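Local coordinates for protein IroE-like serine hydrolase (Shewanella oneidensis, PDB 3GFF) that probably hydrolyses ester bonds, as a serine hydrolase of the esterase D family with an alpha/beta-hydrolase fold, at residues Lys240-Glu245 with Leu255-Arg260. Residues are numbered along the deposited sequence; the frame is centred on the assembly and turned at random.
Sequences KYYPEE and LYDGIR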
loop_
_atom_site.group_PDB
_atom_site.type_symbol
_atom_site.label_atom_id
_atom_site.label_comp_id
_atom_site.label_asym_id
_atom_site.label_seq_id
_atom_site.Cartn_x
_atom_site.Cartn_y
_atom_site.Cartn_z
ATOM N N LYS A 240 -5.400 -1.000 15.796
ATOM C CA LYS A 240 -6.414 -1.308 14.802
ATOM C C LYS A 240 -6.350 -2.793 14.511
ATOM O O LYS A 240 -5.283 -3.336 14.291
ATOM C CB LYS A 240 -6.283 -0.477 13.520
ATOM C CG LYS A 240 -7.369 -0.844 12.470
ATOM C CD LYS A 240 -7.381 0.006 11.193
ATOM C CE LYS A 240 -8.440 1.117 11.200
ATOM N NZ LYS A 240 -8.405 1.836 9.896
ATOM N N TYR A 241 -7.504 -3.447 14.579
ATOM C CA TYR A 241 -7.656 -4.866 14.271
ATOM C C TYR A 241 -8.105 -5.012 12.807
ATOM O O TYR A 241 -9.013 -4.321 12.348
ATOM C CB TYR A 241 -8.674 -5.529 15.235
ATOM C CG TYR A 241 -9.075 -6.956 14.829
ATOM C CD1 TYR A 241 -8.109 -7.969 14.752
ATOM C CD2 TYR A 241 -10.397 -7.276 14.545
ATOM C CE1 TYR A 241 -8.441 -9.246 14.393
ATOM C CE2 TYR A 241 -10.759 -8.582 14.174
ATOM C CZ TYR A 241 -9.753 -9.563 14.117
ATOM O OH TYR A 241 -10.051 -10.848 13.762
ATOM N N TYR A 242 -7.465 -5.940 12.099
ATOM C CA TYR A 242 -7.712 -6.216 10.682
ATOM C C TYR A 242 -8.190 -7.664 10.484
ATOM O O TYR A 242 -7.374 -8.574 10.260
ATOM C CB TYR A 242 -6.413 -5.998 9.894
ATOM C CG TYR A 242 -5.838 -4.584 9.954
ATOM C CD1 TYR A 242 -4.931 -4.215 10.935
ATOM C CD2 TYR A 242 -6.176 -3.638 8.984
ATOM C CE1 TYR A 242 -4.403 -2.929 10.972
ATOM C CE2 TYR A 242 -5.669 -2.380 9.004
ATOM C CZ TYR A 242 -4.760 -2.031 9.991
ATOM O OH TYR A 242 -4.285 -0.748 10.007
ATOM N N PRO A 243 -9.493 -7.897 10.526
ATOM C CA PRO A 243 -9.964 -9.288 10.410
ATOM C C PRO A 243 -9.672 -9.943 9.047
ATOM O O PRO A 243 -9.604 -11.166 8.965
ATOM C CB PRO A 243 -11.486 -9.160 10.615
ATOM C CG PRO A 243 -11.807 -7.776 10.188
ATOM C CD PRO A 243 -10.617 -6.944 10.611
ATOM N N GLU A 244 -9.465 -9.126 8.002
ATOM C CA GLU A 244 -9.223 -9.659 6.660
ATOM C C GLU A 244 -7.760 -9.659 6.319
ATOM O O GLU A 244 -7.408 -9.708 5.175
ATOM C CB GLU A 244 -10.022 -8.877 5.620
ATOM C CG GLU A 244 -11.516 -8.713 5.964
ATOM C CD GLU A 244 -12.230 -10.031 6.202
ATOM O OE1 GLU A 244 -11.869 -11.028 5.540
ATOM O OE2 GLU A 244 -13.168 -10.076 7.052
ATOM N N GLU A 245 -6.893 -9.555 7.318
ATOM C CA GLU A 245 -5.479 -9.628 7.080
ATOM C C GLU A 245 -4.845 -10.807 7.829
ATOM O O GLU A 245 -5.387 -11.336 8.841
ATOM C CB GLU A 245 -4.777 -8.318 7.499
ATOM C CG GLU A 245 -5.241 -7.032 6.740
ATOM C CD GLU A 245 -4.847 -6.991 5.283
ATOM O OE1 GLU A 245 -3.814 -7.573 4.886
ATOM O OE2 GLU A 245 -5.575 -6.344 4.521
ATOM N N LEU A 255 1.375 -0.325 8.303
ATOM C CA LEU A 255 2.205 0.875 8.143
ATOM C C LEU A 255 1.345 1.981 7.497
ATOM O O LEU A 255 1.366 3.126 7.905
ATOM C CB LEU A 255 3.420 0.580 7.252
ATOM C CG LEU A 255 4.380 1.748 6.897
ATOM C CD1 LEU A 255 5.186 2.271 8.116
ATOM C CD2 LEU A 255 5.365 1.336 5.741
ATOM N N TYR A 256 0.568 1.627 6.483
ATOM C CA TYR A 256 -0.288 2.599 5.849
ATOM C C TYR A 256 -1.094 3.379 6.901
ATOM O O TYR A 256 -1.034 4.610 6.978
ATOM C CB TYR A 256 -1.199 1.925 4.844
ATOM C CG TYR A 256 -2.005 2.897 4.008
ATOM C CD1 TYR A 256 -3.223 3.414 4.464
ATOM C CD2 TYR A 256 -1.557 3.297 2.751
ATOM C CE1 TYR A 256 -3.969 4.323 3.676
ATOM C CE2 TYR A 256 -2.263 4.200 1.989
ATOM C CZ TYR A 256 -3.470 4.723 2.444
ATOM O OH TYR A 256 -4.180 5.608 1.633
ATOM N N ASP A 257 -1.798 2.663 7.765
ATOM C CA ASP A 257 -2.669 3.325 8.720
ATOM C C ASP A 257 -1.914 3.881 9.887
ATOM O O ASP A 257 -2.340 4.907 10.481
ATOM C CB ASP A 257 -3.706 2.367 9.235
ATOM C CG ASP A 257 -4.706 1.999 8.215
ATOM O OD1 ASP A 257 -5.033 2.850 7.323
ATOM O OD2 ASP A 257 -5.218 0.857 8.366
ATOM N N GLY A 258 -0.825 3.201 10.244
ATOM C CA GLY A 258 -0.007 3.617 11.371
ATOM C C GLY A 258 0.685 4.938 11.134
ATOM O O GLY A 258 0.639 5.809 11.975
ATOM N N ILE A 259 1.298 5.085 9.966
ATOM C CA ILE A 259 2.087 6.279 9.617
ATOM C C ILE A 259 1.199 7.468 9.312
ATOM O O ILE A 259 1.611 8.602 9.549
ATOM C CB ILE A 259 3.076 6.001 8.420
ATOM C CG1 ILE A 259 4.322 6.889 8.541
ATOM C CG2 ILE A 259 2.376 6.103 7.081
ATOM C CD1 ILE A 259 5.153 6.584 9.847
ATOM N N ARG A 260 0.008 7.195 8.769
ATOM C CA ARG A 260 -0.989 8.188 8.509
ATOM C C ARG A 260 -1.580 8.735 9.817
ATOM O O ARG A 260 -1.851 9.926 9.936
ATOM C CB ARG A 260 -2.092 7.675 7.556
ATOM C CG ARG A 260 -1.704 7.717 6.075
ATOM C CD ARG A 260 -2.694 7.026 5.153
ATOM N NE ARG A 260 -4.060 7.559 5.299
ATOM C CZ ARG A 260 -4.551 8.624 4.667
ATOM N NH1 ARG A 260 -3.825 9.316 3.790
ATOM N NH2 ARG A 260 -5.801 9.014 4.916
#
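Tyr242 reaches across to Asp257 with its hydroxyl: OH donates to OD2 at 2.5 Å, a very short hydrogen bond. The carboxylate lies nearly in the plane of the phenol ring, the two planes 5° apart, and Asp257 OD2 sits at the ring edge, 3.3 Å from Tyr242 CE2. Lys240 makes a second, looser approach to the same oxygen. Its chain starts with CG anti to the backbone N (chi1 179°), passes CG over one face of the Tyr242 ring, toward its rim, then bends at chi3 and brings NZ to 3.7 Å from Asp257 OD2, a long salt bridge. Asp257 OD2 thus accepts the phenol's hydrogen bond and also lies near the ammonium charge, which probably helps keep Asp257 ionised. A phenylalanine in place of Tyr242 would probably leave Asp257 OD2 without this hydrogen-bond donor, with the long Lys240 salt bridge as its remaining partner across the contact.

Backbone bonds also hold the strand side: Lys240 pairs with Met199 and Ile201, and Tyr242 with Ile201, while Tyr242 O accepts from Glu245 N at 3.1 Å, closing a type I turn. Beyond that turn, Glu245 OE1 bonds to Ser249 and OE2 to Tyr256 of the second subunit, so the neighbourhood also belongs to the dimer interface.

The contact ties strand 235-241, outermost in the main sheet of this chain, and the turn after it to helix 250-263 of an alpha/beta-hydrolase fold. The loop between them carries His247, probably the histidine of a Ser-His-Asp triad, and the Tyr242 side chain lies near that putative catalytic site without touching it.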